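Local coordinates for MdbA protein (Corynebacterium matruchotii ATCC 14266, PDB 6BO0) that acts as a thiol-disulfide oxidoreductase and, as a DsbA-like member of the thioredoxin family, probably introduces disulfide bonds into exported proteins, at residues A[93-98]-A[153-158]; A[102-107]-A[140-145]; A[131-136]-A[147-152]. All blocks are in the same frame, centred on the assembly; numbering follows the deposited sequence. Where two conformers were deposited one is given.

Overall arrangement
All three contacts join helices lying in sequence between strand 72-78 and strand 181-184 of the thioredoxin-type sheet. Contact 3 is buried and apolar, an interface mainly of one isoleucine against alanines between helices 129-138 and 143-151. Contact 2 is a surface contact of carboxylate, hydroxyl, backbone amide and water, at the N-terminal end of helix 143-151. Contact 1 is intermediate: an aromatic ring lies on a bare helix backbone, with a polar tyrosine-glutamate bond at its margin. Helix 89-103 serves contacts 1 and 2, and helix 143-151 serves contacts 2 and 3. Polar side chains tie the three together: K102 bridges to E157, while K148 reaches D103 and the Y154 hydroxyl.

Contact 1: residues A[93-98]-A[153-158]; sequences AGTAAY and TYSDEF
F158 lays its ring on the backbone of G94 and T95, and this is the close-packed part of the contact. Chi1 of 178° sets CG anti to the backbone N, and the ring that follows lies against the helix at G94, where there is no side chain. G94 CA stands 4.0 Å from the F158 ring centroid and 26° off the ring normal, a CH-pi contact, while T95 N lies above the ring centre on the same face. T95 OG1 packs 3.4 Å from F158 CB, and the hydroxyl's hydrogen bond goes to N91 O. The two segments belong to the helical part of a DsbA-like fold: helix 89-103 receives the first turn of helix 155-172, whose N-cap position is Y154. Along helix 89-103 from the glycine, the Y98 ring points its edge at the face of Y154, an offset edge-to-face pair with planes at 86° and centroids 5.8 Å apart. The Y98 OH donates to the anti lone pair of E157 OE2 at 2.5 Å, a short bond at the partly exposed margin; OE2 has a second partner in the salt bridge with K102, which would probably help to keep the carboxylate charged. The looser side is wet. Beyond the F158 edge, water 1 donates to S155 O at 3.0 Å and only weakly to T95 OG1, while S155 OG meets T95 CG2 at 3.6 Å.

Contact 2: residues A[102-107]-A[140-145]; sequences KDDSAQ and GAKDET
D104 OD2 is gripped by two donors from the opposite segment. T145 OG1, set beside its own backbone N by chi1 of -58°, donates to the anti lone pair of D104 OD2 at 2.7 Å, and K142 N donates to the syn lone pair of OD2 at 2.8 Å with an N-H...O angle of 161°. The other carboxylate oxygen of D104 is turned to its own chain: S105 N donates to OD1 at 2.8 Å, so both oxygens are bonded and the group's rotation is fixed. K142 is at the N-cap position of helix 143-151, and D104 therefore brings a negative charge to a helix start, which the helix dipole would probably favour. The joint brings the turn between helices 89-103 and 106-118 against the loop leading into helix 143-151, within the helical part of the DsbA-like fold. Water makes the next shell: water 3 donates to D104 OD1 and to G140 O, and water 2 donates to D103 OD2 and T145 OG1. Farther out, G140 is the C-prime residue of the Schellman motif ending helix 129-138, with A141 N bonded to A136 O and G140 N to K137 O, and K148 holds D103 by a salt bridge.

Contact 3: residues A[131-136]-A[147-152]; sequences DLADMA and KKIADG
I149 and A133 sit where helices 143-151 and 129-138 come together as an antiparallel helical hairpin, part of the all-helical region of this DsbA-like fold. The axes of the short helical segments run at 163° to one another and approach to 8.0 Å, a close spacing that fits the small side chains at the interface: A133 and A136 on one helix, A150 on the other. I149 has the most surface buried by the contact and uses both its branches. Its CG2, anti to the backbone N, lies over the backbone of the facing helix, 3.6 Å from A133 N, and also touches the A133 methyl. The other branch, CG1, stands beside the backbone N of I149 and is carried on by an extended second torsion (chi2 170°), which takes CD1 to A136 CB, 3.5 Å away. I149 thus spans A133 and A136, about one turn apart on the same side of helix 129-138. L132 contributes more distantly, its CB 4.2 Å from I149 CG2. Beyond the pair, A96 and T99 of helix 89-103 pack on I149, and F112 of helix 106-118 packs on A136, so the hairpin packs on helices 89-103 and 106-118. Past the interface, helix 143-151 ends in a Schellman motif at G152, with positive phi, G152 N bonded to I149 O at 3.1 Å and T153 N to K148 O. A133 completes the interface in the other direction, its CB 3.7 Å from A150 N and 3.9 Å from A150 CB.

Contact 1: residues A[93-98]-A[153-158]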
ATOM      1  N   ALA A  93       3.718  -9.877   0.314  1.00  9.33           N
ATOM      2  CA  ALA A  93       3.803  -8.531  -0.244  1.00  9.94           C
ATOM      3  C   ALA A  93       3.330  -7.491   0.759  1.00  9.29           C
ATOM      4  O   ALA A  93       3.966  -6.448   0.914  1.00  9.17           O
ATOM      5  CB  ALA A  93       3.008  -8.444  -1.535  1.00 10.38           C
ATOM      6  N   GLY A  94       2.213  -7.777   1.439  1.00  9.38           N
ATOM      7  CA  GLY A  94       1.720  -6.843   2.412  1.00  9.68           C
ATOM      8  C   GLY A  94       2.679  -6.639   3.566  1.00  9.62           C
ATOM      9  O   GLY A  94       2.903  -5.509   4.011  1.00 10.11           O
ATOM     10  N   THR A  95       3.280  -7.728   4.058  1.00  9.53           N
ATOM     11  CA  THR A  95       4.269  -7.609   5.131  1.00  9.92           C
ATOM     12  C   THR A  95       5.456  -6.778   4.692  1.00  9.84           C
ATOM     13  O   THR A  95       5.970  -5.942   5.434  1.00 10.20           O
ATOM     14  CB  THR A  95       4.711  -9.015   5.590  1.00 10.59           C
ATOM     15  OG1 THR A  95       3.616  -9.676   6.213  1.00 11.44           O
ATOM     16  CG2 THR A  95       5.831  -8.939   6.601  1.00 12.08           C
ATOM     17  N   ALA A  96       5.951  -7.052   3.489  1.00  9.27           N
ATOM     18  CA  ALA A  96       7.092  -6.292   2.999  1.00  9.90           C
ATOM     19  C   ALA A  96       6.787  -4.798   2.904  1.00  9.39           C
ATOM     20  O   ALA A  96       7.566  -3.974   3.383  1.00 10.07           O
ATOM     21  CB  ALA A  96       7.535  -6.814   1.644  1.00  9.84           C
ATOM     22  N   ALA A  97       5.652  -4.453   2.298  1.00  8.95           N
ATOM     23  CA  ALA A  97       5.292  -3.055   2.162  1.00  9.37           C
ATOM     24  C   ALA A  97       5.065  -2.393   3.519  1.00  9.38           C
ATOM     25  O   ALA A  97       5.451  -1.232   3.723  1.00 10.47           O
ATOM     26  CB  ALA A  97       4.072  -2.903   1.281  1.00 10.01           C
ATOM     27  N   TYR A  98       4.465  -3.132   4.457  1.00  9.92           N
ATOM     28  CA  TYR A  98       4.208  -2.621   5.802  1.00 10.48           C
ATOM     29  C   TYR A  98       5.495  -2.323   6.539  1.00 10.36           C
ATOM     30  O   TYR A  98       5.610  -1.331   7.258  1.00 11.36           O
ATOM     31  CB  TYR A  98       3.355  -3.625   6.589  1.00 11.43           C
ATOM     32  CG  TYR A  98       3.132  -3.259   8.020  1.00 11.66           C
ATOM     33  CD1 TYR A  98       2.174  -2.326   8.377  1.00 13.82           C
ATOM     34  CD2 TYR A  98       3.901  -3.835   9.028  1.00 13.32           C
ATOM     35  CE1 TYR A  98       1.995  -1.955   9.700  1.00 15.24           C
ATOM     36  CE2 TYR A  98       3.725  -3.471  10.342  1.00 15.20           C
ATOM     37  CZ  TYR A  98       2.759  -2.531  10.670  1.00 15.28           C
ATOM     38  OH  TYR A  98       2.578  -2.187  11.993  1.00 18.51           O
ATOM     39  N   THR A 153       9.982 -10.107  10.255  1.00 11.96           N
ATOM     40  CA  THR A 153       9.878  -9.517  11.577  1.00 12.78           C
ATOM     41  C   THR A 153       8.461  -9.029  11.885  1.00 12.80           C
ATOM     42  O   THR A 153       7.974  -9.171  13.008  1.00 14.68           O
ATOM     43  CB  THR A 153      10.947  -8.416  11.742  1.00 13.60           C
ATOM     44  OG1 THR A 153      12.241  -8.994  11.521  1.00 15.28           O
ATOM     45  CG2 THR A 153      10.867  -7.747  13.108  1.00 15.90           C
ATOM     46  N   TYR A 154       7.803  -8.452  10.873  1.00 11.87           N
ATOM     47  CA  TYR A 154       6.457  -7.936  11.056  1.00 11.49           C
ATOM     48  C   TYR A 154       5.372  -8.831  10.473  1.00 12.15           C
ATOM     49  O   TYR A 154       4.216  -8.375  10.334  1.00 12.58           O
ATOM     50  CB  TYR A 154       6.336  -6.522  10.492  1.00 12.30           C
ATOM     51  CG  TYR A 154       7.198  -5.494  11.198  1.00 13.22           C
ATOM     52  CD1 TYR A 154       7.219  -5.359  12.584  1.00 20.03           C
ATOM     53  CD2 TYR A 154       7.950  -4.618  10.460  1.00 14.36           C
ATOM     54  CE1 TYR A 154       7.996  -4.367  13.185  1.00 22.10           C
ATOM     55  CE2 TYR A 154       8.696  -3.627  11.031  1.00 17.22           C
ATOM     56  CZ  TYR A 154       8.738  -3.511  12.392  1.00 18.86           C
ATOM     57  OH  TYR A 154       9.496  -2.505  12.938  1.00 23.79           O
ATOM     58  N   SER A 155       5.665 -10.082  10.142  1.00 12.11           N
ATOM     59  CA  SER A 155       4.627 -10.944   9.586  1.00 13.02           C
ATOM     60  C   SER A 155       3.413 -11.090  10.459  1.00 14.09           C
ATOM     61  O   SER A 155       2.276 -11.006   9.996  1.00 14.93           O
ATOM     62  CB  SER A 155       5.204 -12.307   9.250  1.00 13.81           C
ATOM     63  OG  SER A 155       6.135 -12.192   8.176  1.00 14.60           O
ATOM     64  N   ASP A 156       3.621 -11.295  11.746  1.00 14.41           N
ATOM     65  CA  ASP A 156       2.492 -11.472  12.634  1.00 16.20           C
ATOM     66  C   ASP A 156       1.754 -10.155  12.879  1.00 15.14           C
ATOM     67  O   ASP A 156       0.522 -10.128  12.931  1.00 16.96           O
ATOM     68  CB  ASP A 156       2.965 -12.127  13.921  1.00 21.20           C
ATOM     69  CG  ASP A 156       3.356 -13.609  13.718  1.00 24.65           C
ATOM     70  OD1 ASP A 156       3.052 -14.198  12.648  1.00 31.12           O
ATOM     71  OD2 ASP A 156       3.957 -14.187  14.638  1.00 35.80           O
ATOM     72  N   GLU A 157       2.495  -9.062  13.015  1.00 14.31           N
ATOM     73  CA  GLU A 157       1.887  -7.746  13.145  1.00 14.79           C
ATOM     74  C   GLU A 157       1.010  -7.451  11.926  1.00 13.96           C
ATOM     75  O   GLU A 157      -0.114  -6.952  12.047  1.00 14.07           O
ATOM     76  CB  GLU A 157       2.986  -6.733  13.298  1.00 15.91           C
ATOM     77  CG  GLU A 157       2.551  -5.323  13.629  1.00 19.18           C
ATOM     78  CD  GLU A 157       3.700  -4.496  14.194  1.00 19.68           C
ATOM     79  OE1 GLU A 157       4.344  -4.938  15.165  1.00 24.70           O
ATOM     80  OE2 GLU A 157       3.961  -3.399  13.708  1.00 21.55           O
ATOM     81  N   PHE A 158       1.509  -7.798  10.742  1.00 12.74           N
ATOM     82  CA  PHE A 158       0.763  -7.573   9.525  1.00 12.64           C
ATOM     83  C   PHE A 158      -0.511  -8.417   9.474  1.00 13.38           C
ATOM     84  O   PHE A 158      -1.541  -7.961   9.000  1.00 13.21           O
ATOM     85  CB  PHE A 158       1.620  -7.823   8.276  1.00 13.78           C
ATOM     86  CG  PHE A 158       0.808  -7.629   7.019  1.00 12.15           C
ATOM     87  CD1 PHE A 158       0.497  -6.345   6.578  1.00 13.13           C
ATOM     88  CD2 PHE A 158       0.228  -8.705   6.378  1.00 13.40           C
ATOM     89  CE1 PHE A 158      -0.351  -6.156   5.499  1.00 13.80           C
ATOM     90  CE2 PHE A 158      -0.628  -8.518   5.300  1.00 13.19           C
ATOM     91  CZ  PHE A 158      -0.918  -7.238   4.871  1.00 13.81           C
TER
HETATM   92  O   HOH W   1       1.706 -12.191   7.299  1.00 25.26           O

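Contact 2: residues A[102-107]-A[140-145]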
ATOM      1  N   LYS A 102       6.495   1.294   8.002  1.00 12.56           N
ATOM      2  CA  LYS A 102       6.720   1.514   9.418  1.00 14.39           C
ATOM      3  C   LYS A 102       8.137   2.021   9.710  1.00 14.17           C
ATOM      4  O   LYS A 102       8.324   2.896  10.567  1.00 16.68           O
ATOM      5  CB  LYS A 102       6.451   0.223  10.199  1.00 14.34           C
ATOM      6  CG  LYS A 102       6.408   0.436  11.709  1.00 17.73           C
ATOM      7  CD  LYS A 102       6.067  -0.828  12.465  1.00 18.65           C
ATOM      8  CE  LYS A 102       5.963  -0.486  13.929  1.00 25.66           C
ATOM      9  NZ  LYS A 102       5.544  -1.589  14.808  1.00 24.88           N
ATOM     10  N   ASP A 103       9.137   1.474   9.004  1.00 14.76           N
ATOM     11  CA  ASP A 103      10.558   1.718   9.338  1.00 16.32           C
ATOM     12  C   ASP A 103      11.332   2.559   8.373  1.00 16.93           C
ATOM     13  O   ASP A 103      12.493   2.897   8.650  1.00 22.12           O
ATOM     14  CB  ASP A 103      11.360   0.429   9.330  1.00 17.86           C
ATOM     15  CG  ASP A 103      11.095  -0.431  10.474  1.00 19.24           C
ATOM     16  OD1 ASP A 103      10.135  -0.234  11.231  1.00 19.90           O
ATOM     17  OD2 ASP A 103      11.905  -1.383  10.636  1.00 24.50           O
ATOM     18  N   ASP A 104      10.773   2.866   7.226  1.00 14.69           N
ATOM     19  CA  ASP A 104      11.529   3.434   6.157  1.00 14.36           C
ATOM     20  C   ASP A 104      10.840   4.693   5.632  1.00 14.42           C
ATOM     21  O   ASP A 104       9.975   5.253   6.298  1.00 16.23           O
ATOM     22  CB  ASP A 104      11.802   2.370   5.077  1.00 14.43           C
ATOM     23  CG  ASP A 104      13.183   2.501   4.450  1.00 14.37           C
ATOM     24  OD1 ASP A 104      13.429   3.518   3.756  1.00 17.09           O
ATOM     25  OD2 ASP A 104      14.017   1.602   4.655  1.00 14.78           O
ATOM     26  N   SER A 105      11.285   5.186   4.491  1.00 14.72           N
ATOM     27  CA  SER A 105      10.838   6.480   4.012  1.00 15.17           C
ATOM     28  C   SER A 105       9.551   6.368   3.184  1.00 15.22           C
ATOM     29  O   SER A 105       9.226   5.336   2.577  1.00 14.88           O
ATOM     30  CB  SER A 105      11.907   7.161   3.152  1.00 16.72           C
ATOM     31  OG  SER A 105      12.063   6.465   1.928  1.00 17.64           O
ATOM     32  N   ALA A 106       8.826   7.474   3.154  1.00 16.23           N
ATOM     33  CA  ALA A 106       7.646   7.595   2.324  1.00 15.76           C
ATOM     34  C   ALA A 106       7.962   7.338   0.863  1.00 14.77           C
ATOM     35  O   ALA A 106       7.182   6.688   0.136  1.00 15.24           O
ATOM     36  CB  ALA A 106       7.020   8.981   2.487  1.00 17.73           C
ATOM     37  N   GLN A 107       9.136   7.782   0.421  1.00 16.26           N
ATOM     38  CA  GLN A 107       9.493   7.627  -0.962  1.00 15.87           C
ATOM     39  C   GLN A 107       9.683   6.131  -1.328  1.00 13.74           C
ATOM     40  O   GLN A 107       9.233   5.652  -2.389  1.00 14.68           O
ATOM     41  CB  GLN A 107      10.737   8.429  -1.277  1.00 18.90           C
ATOM     42  CG  GLN A 107      11.089   8.374  -2.722  1.00 22.19           C
ATOM     43  CD  GLN A 107      12.047   9.475  -3.075  1.00 27.94           C
ATOM     44  OE1 GLN A 107      13.152   9.218  -3.525  1.00 39.54           O
ATOM     45  NE2 GLN A 107      11.650  10.716  -2.822  1.00 28.33           N
ATOM     46  N   GLY A 140      15.823   1.278  -2.681  1.00 14.02           N
ATOM     47  CA  GLY A 140      16.406   2.249  -1.778  1.00 14.81           C
ATOM     48  C   GLY A 140      16.168   2.054  -0.300  1.00 13.57           C
ATOM     49  O   GLY A 140      16.514   2.933   0.487  1.00 14.50           O
ATOM     50  N   ALA A 141      15.612   0.912   0.111  1.00 12.75           N
ATOM     51  CA  ALA A 141      15.342   0.697   1.536  1.00 12.75           C
ATOM     52  C   ALA A 141      16.640   0.641   2.349  1.00 12.24           C
ATOM     53  O   ALA A 141      17.675   0.192   1.861  1.00 12.90           O
ATOM     54  CB  ALA A 141      14.553  -0.582   1.730  1.00 12.26           C
ATOM     55  N   LYS A 142      16.537   1.037   3.614  1.00 12.06           N
ATOM     56  CA  LYS A 142      17.627   0.918   4.569  0.60 12.66           C
ATOM     57  C   LYS A 142      18.030  -0.541   4.755  1.00 11.67           C
ATOM     58  O   LYS A 142      17.205  -1.450   4.612  1.00 11.82           O
ATOM     59  CB  LYS A 142      17.210   1.480   5.924  0.60 13.35           C
ATOM     60  CG  LYS A 142      17.003   2.996   5.958  0.60 15.90           C
ATOM     61  CD  LYS A 142      16.674   3.517   7.361  0.60 19.29           C
ATOM     62  CE  LYS A 142      15.237   3.208   7.794  0.60 20.81           C
ATOM     63  NZ  LYS A 142      14.836   3.734   9.143  0.60 23.19           N
ATOM     64  N   ASP A 143      19.289  -0.759   5.128  1.00 11.16           N
ATOM     65  CA  ASP A 143      19.800  -2.100   5.372  1.00 11.49           C
ATOM     66  C   ASP A 143      18.937  -2.853   6.372  1.00 11.40           C
ATOM     67  O   ASP A 143      18.638  -4.040   6.185  1.00 12.19           O
ATOM     68  CB  ASP A 143      21.260  -2.017   5.867  1.00 12.20           C
ATOM     69  CG  ASP A 143      22.210  -1.362   4.883  1.00 13.46           C
ATOM     70  OD1 ASP A 143      21.931  -1.327   3.682  1.00 16.32           O
ATOM     71  OD2 ASP A 143      23.288  -0.922   5.347  1.00 14.13           O
ATOM     72  N   GLU A 144      18.570  -2.201   7.473  1.00 11.49           N
ATOM     73  CA  GLU A 144      17.786  -2.870   8.503  1.00 12.29           C
ATOM     74  C   GLU A 144      16.376  -3.222   8.010  1.00 11.35           C
ATOM     75  O   GLU A 144      15.800  -4.235   8.428  1.00 11.73           O
ATOM     76  CB  GLU A 144      17.726  -1.979   9.746  1.00 14.68           C
ATOM     77  CG  GLU A 144      16.998  -2.580  10.925  1.00 17.56           C
ATOM     78  CD  GLU A 144      17.668  -3.777  11.577  1.00 19.88           C
ATOM     79  OE1 GLU A 144      18.793  -4.213  11.175  1.00 21.73           O
ATOM     80  OE2 GLU A 144      17.034  -4.325  12.503  1.00 25.46           O
ATOM     81  N   THR A 145      15.828  -2.370   7.144  1.00 11.75           N
ATOM     82  CA  THR A 145      14.505  -2.651   6.569  1.00 11.02           C
ATOM     83  C   THR A 145      14.550  -3.910   5.714  1.00 10.64           C
ATOM     84  O   THR A 145      13.675  -4.757   5.793  1.00 10.69           O
ATOM     85  CB  THR A 145      14.018  -1.468   5.756  1.00 11.49           C
ATOM     86  OG1 THR A 145      13.985  -0.318   6.605  1.00 12.59           O
ATOM     87  CG2 THR A 145      12.662  -1.701   5.108  1.00 12.21           C
TER
HETATM   88  O   HOH W   2      14.435  -0.800   9.423  1.00 21.73           O
HETATM   89  O   HOH W   3      15.740   4.416   2.671  1.00 21.61           O

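Contact 3: residues A[131-136]-A[147-152]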
ATOM      1  N   ASP A 131      13.045 -12.475  -1.402  1.00 12.10           N
ATOM      2  CA  ASP A 131      13.008 -11.891  -2.736  1.00 12.00           C
ATOM      3  C   ASP A 131      12.434 -10.477  -2.691  1.00 11.34           C
ATOM      4  O   ASP A 131      12.925  -9.555  -3.357  1.00 12.74           O
ATOM      5  CB  ASP A 131      12.186 -12.770  -3.690  1.00 13.86           C
ATOM      6  CG  ASP A 131      12.705 -14.178  -3.757  1.00 16.24           C
ATOM      7  OD1 ASP A 131      13.907 -14.340  -4.055  1.00 23.47           O
ATOM      8  OD2 ASP A 131      11.933 -15.109  -3.460  1.00 17.11           O
ATOM      9  N   LEU A 132      11.370 -10.313  -1.925  1.00 10.50           N
ATOM     10  CA  LEU A 132      10.795  -8.991  -1.691  1.00 10.39           C
ATOM     11  C   LEU A 132      11.788  -8.069  -1.008  1.00 10.12           C
ATOM     12  O   LEU A 132      11.850  -6.881  -1.320  1.00 11.12           O
ATOM     13  CB  LEU A 132       9.504  -9.129  -0.905  1.00 10.46           C
ATOM     14  CG  LEU A 132       8.396  -9.836  -1.653  1.00 10.99           C
ATOM     15  CD1 LEU A 132       7.316 -10.338  -0.698  1.00 12.58           C
ATOM     16  CD2 LEU A 132       7.777  -8.935  -2.695  1.00 15.03           C
ATOM     17  N   ALA A 133      12.618  -8.627  -0.117  1.00 10.42           N
ATOM     18  CA  ALA A 133      13.677  -7.846   0.515  1.00 10.38           C
ATOM     19  C   ALA A 133      14.693  -7.354  -0.518  1.00 10.46           C
ATOM     20  O   ALA A 133      15.119  -6.198  -0.475  1.00 10.91           O
ATOM     21  CB  ALA A 133      14.363  -8.673   1.589  1.00 10.88           C
ATOM     22  N   ASP A 134      15.070  -8.229  -1.455  1.00 11.27           N
ATOM     23  CA  ASP A 134      16.002  -7.833  -2.526  1.00 12.17           C
ATOM     24  C   ASP A 134      15.413  -6.674  -3.338  1.00 11.74           C
ATOM     25  O   ASP A 134      16.136  -5.745  -3.725  1.00 12.63           O
ATOM     26  CB  ASP A 134      16.301  -8.994  -3.470  1.00 13.83           C
ATOM     27  CG  ASP A 134      17.081 -10.105  -2.823  1.00 16.47           C
ATOM     28  OD1 ASP A 134      17.786  -9.862  -1.824  1.00 17.49           O
ATOM     29  OD2 ASP A 134      16.986 -11.230  -3.349  1.00 20.05           O
ATOM     30  N   MET A 135      14.118  -6.753  -3.634  1.00 10.87           N
ATOM     31  CA  MET A 135      13.453  -5.689  -4.402  1.00 11.34           C
ATOM     32  C   MET A 135      13.443  -4.355  -3.629  1.00 10.91           C
ATOM     33  O   MET A 135      13.671  -3.283  -4.182  1.00 12.54           O
ATOM     34  CB  MET A 135      12.026  -6.137  -4.778  1.00 12.65           C
ATOM     35  CG  MET A 135      12.005  -7.343  -5.710  1.00 14.30           C
ATOM     36  SD  MET A 135      10.403  -8.159  -5.721  1.00 22.97           S
ATOM     37  CE  MET A 135       9.797  -7.726  -7.319  1.00 32.16           C
ATOM     38  N   ALA A 136      13.194  -4.467  -2.332  1.00 10.65           N
ATOM     39  CA  ALA A 136      13.211  -3.298  -1.462  1.00 10.92           C
ATOM     40  C   ALA A 136      14.584  -2.642  -1.460  1.00 11.62           C
ATOM     41  O   ALA A 136      14.699  -1.404  -1.500  1.00 12.20           O
ATOM     42  CB  ALA A 136      12.774  -3.676  -0.041  1.00 11.69           C
ATOM     43  N   LYS A 147      16.657  -6.372   5.974  1.00 10.70           N
ATOM     44  CA  LYS A 147      16.760  -7.516   6.881  1.00 11.48           C
ATOM     45  C   LYS A 147      15.393  -7.884   7.485  1.00 11.18           C
ATOM     46  O   LYS A 147      15.031  -9.054   7.543  1.00 11.89           O
ATOM     47  CB  LYS A 147      17.766  -7.198   7.980  1.00 13.11           C
ATOM     48  CG  LYS A 147      18.005  -8.342   8.949  1.00 16.12           C
ATOM     49  CD  LYS A 147      18.723  -7.888  10.202  1.00 20.44           C
ATOM     50  CE  LYS A 147      20.130  -7.495   9.893  1.00 20.88           C
ATOM     51  NZ  LYS A 147      20.809  -7.138  11.161  1.00 25.61           N
ATOM     52  N   LYS A 148      14.649  -6.877   7.965  1.00 10.67           N
ATOM     53  CA  LYS A 148      13.384  -7.162   8.615  1.00 10.76           C
ATOM     54  C   LYS A 148      12.391  -7.771   7.635  1.00 10.93           C
ATOM     55  O   LYS A 148      11.562  -8.600   8.024  1.00 11.11           O
ATOM     56  CB  LYS A 148      12.792  -5.916   9.220  1.00 11.67           C
ATOM     57  CG  LYS A 148      13.487  -5.504  10.512  1.00 13.64           C
ATOM     58  CD  LYS A 148      12.712  -4.364  11.137  1.00 18.35           C
ATOM     59  CE  LYS A 148      13.411  -3.759  12.313  1.00 20.12           C
ATOM     60  NZ  LYS A 148      12.458  -2.832  12.961  1.00 22.95           N
ATOM     61  N   ILE A 149      12.406  -7.325   6.368  1.00 10.08           N
ATOM     62  CA  ILE A 149      11.530  -7.958   5.368  1.00 10.42           C
ATOM     63  C   ILE A 149      11.891  -9.438   5.213  1.00 10.36           C
ATOM     64  O   ILE A 149      11.040 -10.331   5.310  1.00 11.04           O
ATOM     65  CB  ILE A 149      11.613  -7.242   4.010  1.00  9.97           C
ATOM     66  CG1 ILE A 149      11.078  -5.804   4.119  1.00  9.85           C
ATOM     67  CG2 ILE A 149      10.818  -8.036   2.963  1.00 10.28           C
ATOM     68  CD1 ILE A 149      11.330  -4.951   2.905  1.00 10.82           C
ATOM     69  N   ALA A 150      13.164  -9.718   4.977  1.00 11.07           N
ATOM     70  CA  ALA A 150      13.584 -11.103   4.746  1.00 11.45           C
ATOM     71  C   ALA A 150      13.256 -11.990   5.940  1.00 11.60           C
ATOM     72  O   ALA A 150      12.892 -13.144   5.773  1.00 13.28           O
ATOM     73  CB  ALA A 150      15.084 -11.159   4.449  1.00 12.37           C
ATOM     74  N   ASP A 151      13.409 -11.434   7.142  1.00 11.11           N
ATOM     75  CA  ASP A 151      13.198 -12.182   8.370  1.00 12.41           C
ATOM     76  C   ASP A 151      11.718 -12.322   8.752  1.00 13.32           C
ATOM     77  O   ASP A 151      11.369 -13.057   9.678  1.00 14.60           O
ATOM     78  CB  ASP A 151      13.912 -11.505   9.540  1.00 13.42           C
ATOM     79  CG  ASP A 151      15.393 -11.475   9.401  1.00 14.37           C
ATOM     80  OD1 ASP A 151      15.965 -12.102   8.481  1.00 15.28           O
ATOM     81  OD2 ASP A 151      16.022 -10.838  10.277  1.00 15.92           O
ATOM     82  N   GLY A 152      10.831 -11.610   8.074  1.00 11.60           N
ATOM     83  CA  GLY A 152       9.435 -11.619   8.471  1.00 12.42           C
ATOM     84  C   GLY A 152       9.189 -11.084   9.864  1.00 12.56           C
ATOM     85  O   GLY A 152       8.277 -11.506  10.561  1.00 12.79           O
TER